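Local coordinates for protein endonuclease V isoform X2 (PDB 6OZI) that probably cleaves inosine-containing RNA in a metal-dependent reaction, and is bound here to a DNA strand carrying inosine followed by a riboadenosine, at residues E11-Q16 / H122-G127; D21-S26 / A204-S209; E92-E97 / V134-R139. The protein carries 1 engineered substitution. One frame throughout, in Å; residues are numbered along the deposited sequence. Where two conformers were deposited one is given.

Contact 1 is buried and borders the bound inosine: it joins helix 6-19 to the loop 122-127 before helix 128-136. Its chemistry is that of paired polar groups, a carbonyl gripped by a guanidinium and a bridging water. Contact 2 is partly buried, joins the loop that follows the same helix to the end of strand 200-206, and relies on backbone polar groups and one imidazole nitrogen. Contact 3, also partly buried, packs helix 86-104 on the end of helix 128-136 without a hydrogen bond between them. Contacts 1 and 2 touch where I23 CD1 packs on R125 and C126; contacts 2 and 3 touch through K207 and R139. Contacts 1 and 3 stay apart, about 7 Å between nearest atoms.

Contact 1 of 3, residues E11-Q16 / H122-G127; sequences EWNSKQ and HIRRCG. With nucleotides of chain C.
Q16 OE1 is held by two nitrogens of R124, which reaches it side-on: R124 NE lies 2.7 Å from Q16 OE1, and R124 NH2 lies 2.8 Å from the same oxygen. The NE donor stands nearly along the C=O axis; the angle at its hydrogen is 150°, against 137° for NH2. Amide and guanidinium are nearly coplanar, so the paired hydrogen bonds hold the guanidinium nearly flat against the amide. R124 is bent at chi3 (-62°), which swings NE toward the helix. N13 OD1 stands 2.9 Å above the guanidinium plane, over its centre; its hydrogen bond is to Y85 OH. I123 CG2 covers the opposite face, nearer the rim.

The loop 122-127 opens with a type I turn from H122 to R125 and closes at G127, the N-cap of helix 128-136. It borders the inosine: G127 CA is 3.4 Å from N1 of DI5 in chain C, and H122 CD2 is 3.7 Å from O6 of that base.

The H122 ring turns an edge to Q16, CE1 being 3.6 Å from Q16 OE1 with ring and amide planes almost perpendicular, and C126 O sits over the ring centre. H122 NE2 and Q16 NE2 both bond to S84 O. A water bridges Q16 and C126, accepting from Q16 NE2 at 2.8 Å and donating to C126 O at 2.6 Å.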
loop_
_atom_site.group_PDB
_atom_site.type_symbol
_atom_site.label_atom_id
_atom_site.label_comp_id
_atom_site.label_asym_id
_atom_site.label_seq_id
_atom_site.Cartn_x
_atom_site.Cartn_y
_atom_site.Cartn_z
ATOM N N GLU A 11 -23.992 -17.241 -22.890
ATOM C CA GLU A 11 -23.681 -18.553 -22.327
ATOM C C GLU A 11 -23.538 -18.492 -20.809
ATOM O O GLU A 11 -24.056 -19.359 -20.088
ATOM C CB GLU A 11 -22.396 -19.086 -22.959
ATOM C CG GLU A 11 -22.018 -20.485 -22.534
ATOM C CD GLU A 11 -20.686 -20.925 -23.120
ATOM O OE1 GLU A 11 -20.501 -20.829 -24.357
ATOM O OE2 GLU A 11 -19.809 -21.344 -22.333
ATOM N N TRP A 12 -22.833 -17.475 -20.308
ATOM C CA TRP A 12 -22.652 -17.314 -18.868
ATOM C C TRP A 12 -23.991 -17.115 -18.166
ATOM O O TRP A 12 -24.255 -17.722 -17.117
ATOM C CB TRP A 12 -21.718 -16.132 -18.602
ATOM C CG TRP A 12 -20.265 -16.431 -18.833
ATOM C CD1 TRP A 12 -19.689 -17.662 -18.925
ATOM C CD2 TRP A 12 -19.212 -15.480 -19.019
ATOM N NE1 TRP A 12 -18.338 -17.539 -19.126
ATOM C CE2 TRP A 12 -18.017 -16.209 -19.193
ATOM C CE3 TRP A 12 -19.159 -14.082 -19.036
ATOM C CZ2 TRP A 12 -16.784 -15.591 -19.390
ATOM C CZ3 TRP A 12 -17.937 -13.469 -19.233
ATOM C CH2 TRP A 12 -16.764 -14.223 -19.412
ATOM N N ASN A 13 -24.848 -16.262 -18.731
ATOM C CA ASN A 13 -26.188 -16.072 -18.185
ATOM C C ASN A 13 -26.948 -17.390 -18.129
ATOM O O ASN A 13 -27.629 -17.683 -17.138
ATOM C CB ASN A 13 -26.953 -15.048 -19.020
ATOM C CG ASN A 13 -26.408 -13.634 -18.854
ATOM O OD1 ASN A 13 -25.614 -13.358 -17.947
ATOM N ND2 ASN A 13 -26.832 -12.731 -19.730
ATOM N N SER A 14 -26.835 -18.203 -19.183
ATOM C CA SER A 14 -27.553 -19.473 -19.209
ATOM C C SER A 14 -27.060 -20.415 -18.113
ATOM O O SER A 14 -27.862 -20.989 -17.361
ATOM C CB SER A 14 -27.418 -20.114 -20.588
ATOM O OG SER A 14 -27.859 -21.454 -20.550
ATOM N N LYS A 15 -25.736 -20.591 -18.008
ATOM C CA LYS A 15 -25.187 -21.445 -16.956
ATOM C C LYS A 15 -25.632 -20.972 -15.579
ATOM O O LYS A 15 -25.988 -21.783 -14.711
ATOM C CB LYS A 15 -23.661 -21.468 -17.025
ATOM C CG LYS A 15 -23.063 -22.180 -18.228
ATOM C CD LYS A 15 -21.749 -21.491 -18.621
ATOM C CE LYS A 15 -20.749 -22.425 -19.290
ATOM N NZ LYS A 15 -19.495 -21.685 -19.628
ATOM N N GLN A 16 -25.625 -19.657 -15.363
ATOM C CA GLN A 16 -26.058 -19.132 -14.074
ATOM C C GLN A 16 -27.527 -19.450 -13.817
ATOM O O GLN A 16 -27.897 -19.863 -12.710
ATOM C CB GLN A 16 -25.798 -17.628 -14.023
ATOM C CG GLN A 16 -24.325 -17.286 -13.898
ATOM C CD GLN A 16 -24.044 -15.797 -13.906
ATOM O OE1 GLN A 16 -24.889 -14.994 -14.303
ATOM N NE2 GLN A 16 -22.841 -15.420 -13.480
ATOM N N HIS A 122 -26.786 -11.196 -5.939
ATOM C CA HIS A 122 -26.373 -11.235 -7.335
ATOM C C HIS A 122 -27.610 -11.109 -8.210
ATOM O O HIS A 122 -28.697 -11.549 -7.825
ATOM C CB HIS A 122 -25.623 -12.538 -7.613
ATOM C CG HIS A 122 -25.108 -12.676 -9.010
ATOM N ND1 HIS A 122 -25.844 -13.260 -10.020
ATOM C CD2 HIS A 122 -23.905 -12.371 -9.550
ATOM C CE1 HIS A 122 -25.129 -13.274 -11.131
ATOM N NE2 HIS A 122 -23.948 -12.743 -10.873
ATOM N N ILE A 123 -27.436 -10.506 -9.393
ATOM C CA ILE A 123 -28.573 -10.226 -10.272
ATOM C C ILE A 123 -29.355 -11.497 -10.594
ATOM O O ILE A 123 -30.593 -11.484 -10.648
ATOM C CB ILE A 123 -28.109 -9.508 -11.553
ATOM C CG1 ILE A 123 -29.314 -9.274 -12.470
ATOM C CG2 ILE A 123 -26.988 -10.288 -12.245
ATOM C CD1 ILE A 123 -29.027 -8.395 -13.664
ATOM N N ARG A 124 -28.658 -12.608 -10.830
ATOM C CA ARG A 124 -29.317 -13.884 -11.068
ATOM C C ARG A 124 -29.140 -14.842 -9.891
ATOM O O ARG A 124 -29.259 -16.059 -10.061
ATOM C CB ARG A 124 -28.820 -14.509 -12.373
ATOM C CG ARG A 124 -29.390 -13.852 -13.646
ATOM C CD ARG A 124 -28.613 -14.252 -14.909
ATOM N NE ARG A 124 -27.210 -13.833 -14.859
ATOM C CZ ARG A 124 -26.754 -12.643 -15.250
ATOM N NH1 ARG A 124 -27.584 -11.722 -15.728
ATOM N NH2 ARG A 124 -25.458 -12.373 -15.156
ATOM N N ARG A 125 -28.864 -14.307 -8.698
ATOM C CA ARG A 125 -28.790 -15.084 -7.457
ATOM C C ARG A 125 -27.755 -16.203 -7.542
ATOM O O ARG A 125 -27.943 -17.290 -6.995
ATOM C CB ARG A 125 -30.163 -15.645 -7.083
ATOM C CG ARG A 125 -31.249 -14.590 -6.957
ATOM C CD ARG A 125 -30.893 -13.523 -5.917
ATOM N NE ARG A 125 -32.052 -12.686 -5.623
ATOM C CZ ARG A 125 -32.321 -11.534 -6.232
ATOM N NH1 ARG A 125 -31.500 -11.058 -7.167
ATOM N NH2 ARG A 125 -33.415 -10.855 -5.906
ATOM N N CYS A 126 -26.631 -15.920 -8.189
ATOM C CA CYS A 126 -25.596 -16.912 -8.428
ATOM C C CYS A 126 -24.233 -16.223 -8.510
ATOM O O CYS A 126 -23.520 -16.316 -9.511
ATOM C CB CYS A 126 -25.910 -17.693 -9.704
ATOM S SG CYS A 126 -24.813 -19.095 -10.058
ATOM N N GLY A 127 -23.853 -15.508 -7.450
ATOM C CA GLY A 127 -22.541 -14.897 -7.405
ATOM C C GLY A 127 -21.448 -15.943 -7.246
ATOM O O GLY A 127 -21.704 -17.122 -6.991
ATOM P P DI C 5 -18.353 -3.851 -8.730
ATOM O OP1 DI C 5 -17.982 -2.555 -8.064
ATOM O OP2 DI C 5 -17.419 -4.192 -9.865
ATOM O "O5'" DI C 5 -18.461 -5.068 -7.623
ATOM C "C5'" DI C 5 -18.824 -4.791 -6.294
ATOM C "C4'" DI C 5 -18.489 -5.986 -5.416
ATOM O "O4'" DI C 5 -19.389 -7.236 -5.919
ATOM C "C3'" DI C 5 -17.221 -6.340 -5.517
ATOM O "O3'" DI C 5 -16.669 -6.788 -4.198
ATOM C "C2'" DI C 5 -17.184 -7.545 -6.488
ATOM C "C1'" DI C 5 -18.575 -8.187 -6.318
ATOM N N9 DI C 5 -18.996 -8.736 -7.617
ATOM C C8 DI C 5 -19.173 -8.288 -8.870
ATOM N N7 DI C 5 -19.563 -9.347 -9.612
ATOM C C5 DI C 5 -19.619 -10.412 -8.829
ATOM C C6 DI C 5 -19.992 -11.868 -9.106
ATOM O O6 DI C 5 -20.299 -12.225 -10.191
ATOM N N1 DI C 5 -19.955 -12.812 -8.045
ATOM C C2 DI C 5 -19.571 -12.403 -6.726
ATOM N N3 DI C 5 -19.213 -11.020 -6.471
ATOM C C4 DI C 5 -19.256 -10.034 -7.579
HETATM O O HOH W 1 -21.726 -16.919 -11.357
#

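Contact 2 of 3, residues D21-S26 / A204-S209; sequences DKIIRS and AGHKCS
I24 N donates to H206 ND1 over 3.1 Å, a nearly straight bond (168°) with the donor in the plane of the imidazole. Used as an acceptor, ND1 probably carries no proton here. Anti placement of H206 CG to its backbone N (chi1 179°) carries the ring out toward the loop. The I24 side chain crosses the ring obliquely, its CB 3.9 Å from H206 CE1, and K207 CG lies over the ring centre, 3.5 Å above the plane.

The carbonyl of the same isoleucine receives the second bond: K207 N to I24 O, 2.7 Å, more bent at 133°. H206 CA adds a weaker CA-H...O contact to I24 O. Further along, the backbones exchange two more such contacts, from R25 CA to C208 O at 3.6 Å and from S209 CA to R25 O at 3.3 Å.

Residues 204-206 end strand 200-206 in the mixed sheet of this RNase H-like fold, and 207-209 lead on as a loop to helix 210-219. A classic beta bulge sets G205 and H206 together opposite T140 of strand 140-144.

Side-chain carbons pack round these bonds: I23 CG2 lies against G205 O at 3.2 Å, a tight approach, while that oxygen also bonds to S130 OG. R25 CG lies 3.9 Å from A204 CB, and the same arginine makes a cation-pi contact with F120. Beyond, S209 takes the N-cap position of helix 210-219 with OG bonded to T212 N, and S209 N is bonded to D27 OD1. V134 and S130 of helix 128-136 pack against I23, and V134 also touches H206.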
loop_
_atom_site.group_PDB
_atom_site.type_symbol
_atom_site.label_atom_id
_atom_site.label_comp_id
_atom_site.label_asym_id
_atom_site.label_seq_id
_atom_site.Cartn_x
_atom_site.Cartn_y
_atom_site.Cartn_z
ATOM N N ASP A 21 -30.806 -22.583 -8.885
ATOM C CA ASP A 21 -31.693 -23.329 -7.995
ATOM C C ASP A 21 -30.967 -24.401 -7.194
ATOM O O ASP A 21 -31.578 -25.003 -6.303
ATOM C CB ASP A 21 -32.857 -23.968 -8.771
ATOM C CG ASP A 21 -32.459 -25.248 -9.494
ATOM O OD1 ASP A 21 -31.307 -25.346 -9.974
ATOM O OD2 ASP A 21 -33.309 -26.161 -9.600
ATOM N N LYS A 22 -29.690 -24.648 -7.480
ATOM C CA LYS A 22 -28.905 -25.603 -6.716
ATOM C C LYS A 22 -28.258 -24.976 -5.491
ATOM O O LYS A 22 -27.740 -25.704 -4.635
ATOM C CB LYS A 22 -27.817 -26.224 -7.602
ATOM C CG LYS A 22 -28.350 -26.887 -8.868
ATOM C CD LYS A 22 -29.393 -27.936 -8.548
ATOM C CE LYS A 22 -29.915 -28.587 -9.820
ATOM N NZ LYS A 22 -30.397 -27.571 -10.800
ATOM N N ILE A 23 -28.262 -23.648 -5.388
ATOM C CA ILE A 23 -27.631 -22.993 -4.250
ATOM C C ILE A 23 -28.511 -23.182 -3.023
ATOM O O ILE A 23 -29.709 -22.874 -3.047
ATOM C CB ILE A 23 -27.398 -21.509 -4.558
ATOM C CG1 ILE A 23 -26.409 -21.379 -5.714
ATOM C CG2 ILE A 23 -26.875 -20.783 -3.338
ATOM C CD1 ILE A 23 -26.511 -20.069 -6.452
ATOM N N ILE A 24 -27.917 -23.667 -1.938
ATOM C CA ILE A 24 -28.636 -23.949 -0.700
ATOM C C ILE A 24 -28.268 -22.877 0.315
ATOM O O ILE A 24 -27.085 -22.682 0.626
ATOM C CB ILE A 24 -28.333 -25.357 -0.169
ATOM C CG1 ILE A 24 -28.853 -26.404 -1.153
ATOM C CG2 ILE A 24 -28.967 -25.553 1.193
ATOM C CD1 ILE A 24 -28.507 -27.834 -0.778
ATOM N N ARG A 25 -29.279 -22.174 0.817
ATOM C CA ARG A 25 -29.089 -21.070 1.751
ATOM C C ARG A 25 -29.621 -21.409 3.138
ATOM O O ARG A 25 -30.139 -20.551 3.854
ATOM C CB ARG A 25 -29.739 -19.801 1.213
ATOM C CG ARG A 25 -29.015 -19.278 0.003
ATOM C CD ARG A 25 -29.668 -18.048 -0.538
ATOM N NE ARG A 25 -31.043 -18.305 -0.963
ATOM C CZ ARG A 25 -32.106 -17.726 -0.418
ATOM N NH1 ARG A 25 -31.953 -16.851 0.565
ATOM N NH2 ARG A 25 -33.323 -18.009 -0.864
ATOM N N SER A 26 -29.486 -22.672 3.521
ATOM C CA SER A 26 -29.847 -23.148 4.846
ATOM C C SER A 26 -28.691 -23.966 5.408
ATOM O O SER A 26 -27.788 -24.386 4.678
ATOM C CB SER A 26 -31.133 -23.987 4.812
ATOM O OG SER A 26 -32.225 -23.236 4.309
ATOM N N ALA A 204 -25.031 -15.288 1.818
ATOM C CA ALA A 204 -24.906 -16.731 1.855
ATOM C C ALA A 204 -24.242 -17.222 0.576
ATOM O O ALA A 204 -24.555 -16.757 -0.523
ATOM C CB ALA A 204 -26.283 -17.375 2.029
ATOM N N GLY A 205 -23.302 -18.149 0.724
ATOM C CA GLY A 205 -22.691 -18.757 -0.437
ATOM C C GLY A 205 -23.413 -20.023 -0.850
ATOM O O GLY A 205 -24.187 -20.034 -1.810
ATOM N N HIS A 206 -23.163 -21.099 -0.115
ATOM C CA HIS A 206 -23.767 -22.386 -0.407
ATOM C C HIS A 206 -23.655 -23.247 0.839
ATOM O O HIS A 206 -22.599 -23.268 1.479
ATOM C CB HIS A 206 -23.072 -23.045 -1.603
ATOM C CG HIS A 206 -23.622 -24.388 -1.960
ATOM N ND1 HIS A 206 -24.972 -24.641 -2.045
ATOM C CD2 HIS A 206 -22.998 -25.549 -2.265
ATOM C CE1 HIS A 206 -25.158 -25.904 -2.380
ATOM N NE2 HIS A 206 -23.975 -26.478 -2.517
ATOM N N LYS A 207 -24.744 -23.954 1.171
ATOM C CA LYS A 207 -24.803 -24.851 2.333
ATOM C C LYS A 207 -24.671 -24.097 3.664
ATOM O O LYS A 207 -24.138 -24.629 4.641
ATOM C CB LYS A 207 -23.733 -25.950 2.224
ATOM C CG LYS A 207 -23.873 -26.812 0.973
ATOM C CD LYS A 207 -22.831 -27.932 0.873
ATOM C CE LYS A 207 -23.000 -29.038 1.865
ATOM N NZ LYS A 207 -22.084 -30.170 1.504
ATOM N N CYS A 208 -25.214 -22.880 3.732
ATOM C CA CYS A 208 -25.087 -22.050 4.922
ATOM C C CYS A 208 -26.119 -20.928 4.868
ATOM O O CYS A 208 -26.275 -20.278 3.831
ATOM C CB CYS A 208 -23.672 -21.474 5.024
ATOM S SG CYS A 208 -23.301 -20.635 6.561
ATOM N N SER A 209 -26.819 -20.702 5.978
ATOM C CA SER A 209 -27.775 -19.602 6.020
ATOM C C SER A 209 -27.033 -18.269 6.139
ATOM O O SER A 209 -25.887 -18.203 6.600
ATOM C CB SER A 209 -28.753 -19.759 7.188
ATOM O OG SER A 209 -28.118 -19.491 8.426
#

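Contact 3 of 3, residues E92-E97 / V134-R139; sequences EPFQQE and VLSNTR
F94 presents the edge of its ring to S136: CE2 is 3.4 Å from S136 OG in the conformer described, and S136 CB lies in the ring plane. F94 CZ comes within 4.1 Å of T138 OG1, also at the edge. Chi1 near 180° (177°) sets F94 CG anti to its backbone N, which directs the ring from helix 86-104 toward the end of helix 128-136. F41 meets F94 edge-to-face, and M57 of strand 52-61 also touches it.

Amide contacts come next. Q95 is bent at chi2 (-108°), which turns CD toward segment 134-139; the amide there touches two residues: OE1 lies 3.6 Å from S136 CB, and NE2 lies 3.8 Å from L135 O. The Q95 and L135 side chains cross at about a right angle.

The hydroxyls of S136 and T138 bond on their own side. In the conformers described T138 OG1 donates to S136 OG over 2.7 Å, a bond left somewhat doubtful by the second conformers, and S136 OG is bonded in turn to L132 O. N137, with positive phi, closes the helix in a Schellman motif, its N bonded to V134 O at 3.2 Å.

No hydrogen bond runs between the two segments. Helix 86-104 and the end of helix 128-136 are therefore joined here by van der Waals contact; in this conformer a weak electrostatic attraction between the ring's C-H edge and S136 OG may add to it.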
loop_
_atom_site.group_PDB
_atom_site.type_symbol
_atom_site.label_atom_id
_atom_site.label_comp_id
_atom_site.label_asym_id
_atom_site.label_seq_id
_atom_site.Cartn_x
_atom_site.Cartn_y
_atom_site.Cartn_z
ATOM N N GLU A 92 -11.803 -22.274 -12.097
ATOM C CA GLU A 92 -10.739 -23.257 -12.309
ATOM C C GLU A 92 -9.602 -23.116 -11.300
ATOM O O GLU A 92 -9.199 -24.139 -10.709
ATOM C CB GLU A 92 -10.231 -23.175 -13.751
ATOM C CG GLU A 92 -9.057 -24.105 -14.050
ATOM C CD GLU A 92 -9.437 -25.586 -14.062
ATOM O OE1 GLU A 92 -10.646 -25.905 -13.951
ATOM O OE2 GLU A 92 -8.521 -26.434 -14.189
ATOM N N PRO A 93 -9.049 -21.921 -11.041
ATOM C CA PRO A 93 -8.018 -21.820 -9.996
ATOM C C PRO A 93 -8.499 -22.325 -8.647
ATOM O O PRO A 93 -7.721 -22.940 -7.904
ATOM C CB PRO A 93 -7.704 -20.318 -9.951
ATOM C CG PRO A 93 -8.168 -19.781 -11.245
ATOM C CD PRO A 93 -9.330 -20.610 -11.659
ATOM N N PHE A 94 -9.751 -22.024 -8.288
ATOM C CA PHE A 94 -10.313 -22.508 -7.030
ATOM C C PHE A 94 -10.344 -24.030 -6.981
ATOM O O PHE A 94 -9.891 -24.636 -6.005
ATOM C CB PHE A 94 -11.719 -21.957 -6.829
ATOM C CG PHE A 94 -12.389 -22.480 -5.598
ATOM C CD1 PHE A 94 -12.101 -21.925 -4.360
ATOM C CD2 PHE A 94 -13.306 -23.515 -5.667
ATOM C CE1 PHE A 94 -12.707 -22.403 -3.217
ATOM C CE2 PHE A 94 -13.919 -23.989 -4.523
ATOM C CZ PHE A 94 -13.617 -23.436 -3.296
ATOM N N GLN A 95 -10.933 -24.663 -8.002
ATOM C CA GLN A 95 -11.011 -26.121 -8.037
ATOM C C GLN A 95 -9.628 -26.754 -7.948
ATOM O O GLN A 95 -9.453 -27.791 -7.293
ATOM C CB GLN A 95 -11.732 -26.577 -9.305
ATOM C CG GLN A 95 -13.137 -26.021 -9.444
ATOM C CD GLN A 95 -14.198 -27.077 -9.226
ATOM O OE1 GLN A 95 -14.181 -27.792 -8.218
ATOM N NE2 GLN A 95 -15.123 -27.196 -10.179
ATOM N N GLN A 96 -8.649 -26.179 -8.650
ATOM C CA GLN A 96 -7.288 -26.706 -8.583
ATOM C C GLN A 96 -6.705 -26.566 -7.176
ATOM O O GLN A 96 -6.135 -27.522 -6.632
ATOM C CB GLN A 96 -6.406 -26.023 -9.627
ATOM C CG GLN A 96 -6.737 -26.437 -11.058
ATOM C CD GLN A 96 -6.651 -27.950 -11.275
ATOM O OE1 GLN A 96 -5.782 -28.633 -10.717
ATOM N NE2 GLN A 96 -7.567 -28.481 -12.081
ATOM N N GLU A 97 -6.804 -25.366 -6.580
ATOM C CA GLU A 97 -6.309 -25.195 -5.214
ATOM C C GLU A 97 -6.983 -26.176 -4.267
ATOM O O GLU A 97 -6.320 -26.792 -3.426
ATOM C CB GLU A 97 -6.527 -23.759 -4.725
ATOM C CG GLU A 97 -5.669 -22.688 -5.396
ATOM C CD GLU A 97 -4.202 -22.737 -4.972
ATOM O OE1 GLU A 97 -3.837 -23.560 -4.105
ATOM O OE2 GLU A 97 -3.405 -21.948 -5.514
ATOM N N VAL A 134 -21.252 -24.506 -5.175
ATOM C CA VAL A 134 -22.063 -25.579 -5.741
ATOM C C VAL A 134 -21.222 -26.461 -6.647
ATOM O O VAL A 134 -21.311 -27.694 -6.591
ATOM C CB VAL A 134 -23.279 -25.009 -6.496
ATOM C CG1 VAL A 134 -23.936 -26.103 -7.337
ATOM C CG2 VAL A 134 -24.289 -24.425 -5.518
ATOM N N LEU A 135 -20.373 -25.852 -7.479
ATOM C CA LEU A 135 -19.582 -26.649 -8.410
ATOM C C LEU A 135 -18.548 -27.505 -7.699
ATOM O O LEU A 135 -18.096 -28.500 -8.271
ATOM C CB LEU A 135 -18.895 -25.753 -9.444
ATOM C CG LEU A 135 -19.816 -25.203 -10.540
ATOM C CD1 LEU A 135 -19.012 -24.638 -11.701
ATOM C CD2 LEU A 135 -20.781 -26.275 -11.012
ATOM N N SER A 136 -18.167 -27.160 -6.469
ATOM C CA SER A 136 -17.208 -27.967 -5.725
ATOM C C SER A 136 -17.835 -28.734 -4.570
ATOM O O SER A 136 -17.116 -29.450 -3.862
ATOM C CB SER A 136 -16.073 -27.086 -5.197
ATOM O OG SER A 136 -16.579 -26.041 -4.385
ATOM N N ASN A 137 -19.152 -28.628 -4.375
ATOM C CA ASN A 137 -19.839 -29.230 -3.228
ATOM C C ASN A 137 -19.170 -28.815 -1.917
ATOM O O ASN A 137 -18.871 -29.639 -1.049
ATOM C CB ASN A 137 -19.913 -30.756 -3.341
ATOM C CG ASN A 137 -20.783 -31.381 -2.249
ATOM O OD1 ASN A 137 -21.734 -30.760 -1.762
ATOM N ND2 ASN A 137 -20.432 -32.591 -1.830
ATOM N N THR A 138 -18.918 -27.516 -1.778
ATOM C CA THR A 138 -18.282 -26.996 -0.577
ATOM C C THR A 138 -19.094 -25.833 -0.029
ATOM O O THR A 138 -19.751 -25.095 -0.772
ATOM C CB THR A 138 -16.816 -26.543 -0.814
ATOM O OG1 THR A 138 -16.774 -25.455 -1.743
ATOM C CG2 THR A 138 -15.966 -27.693 -1.336
ATOM N N ARG A 139 -19.058 -25.702 1.296
ATOM C CA ARG A 139 -19.766 -24.641 1.993
ATOM C C ARG A 139 -19.001 -23.330 1.854
ATOM O O ARG A 139 -17.800 -23.271 2.138
ATOM C CB ARG A 139 -19.941 -25.020 3.464
ATOM C CG ARG A 139 -20.800 -24.079 4.277
ATOM C CD ARG A 139 -21.130 -24.710 5.632
ATOM N NE ARG A 139 -21.954 -25.914 5.501
ATOM C CZ ARG A 139 -21.500 -27.163 5.599
ATOM N NH1 ARG A 139 -20.213 -27.396 5.835
ATOM N NH2 ARG A 139 -22.339 -28.185 5.460
#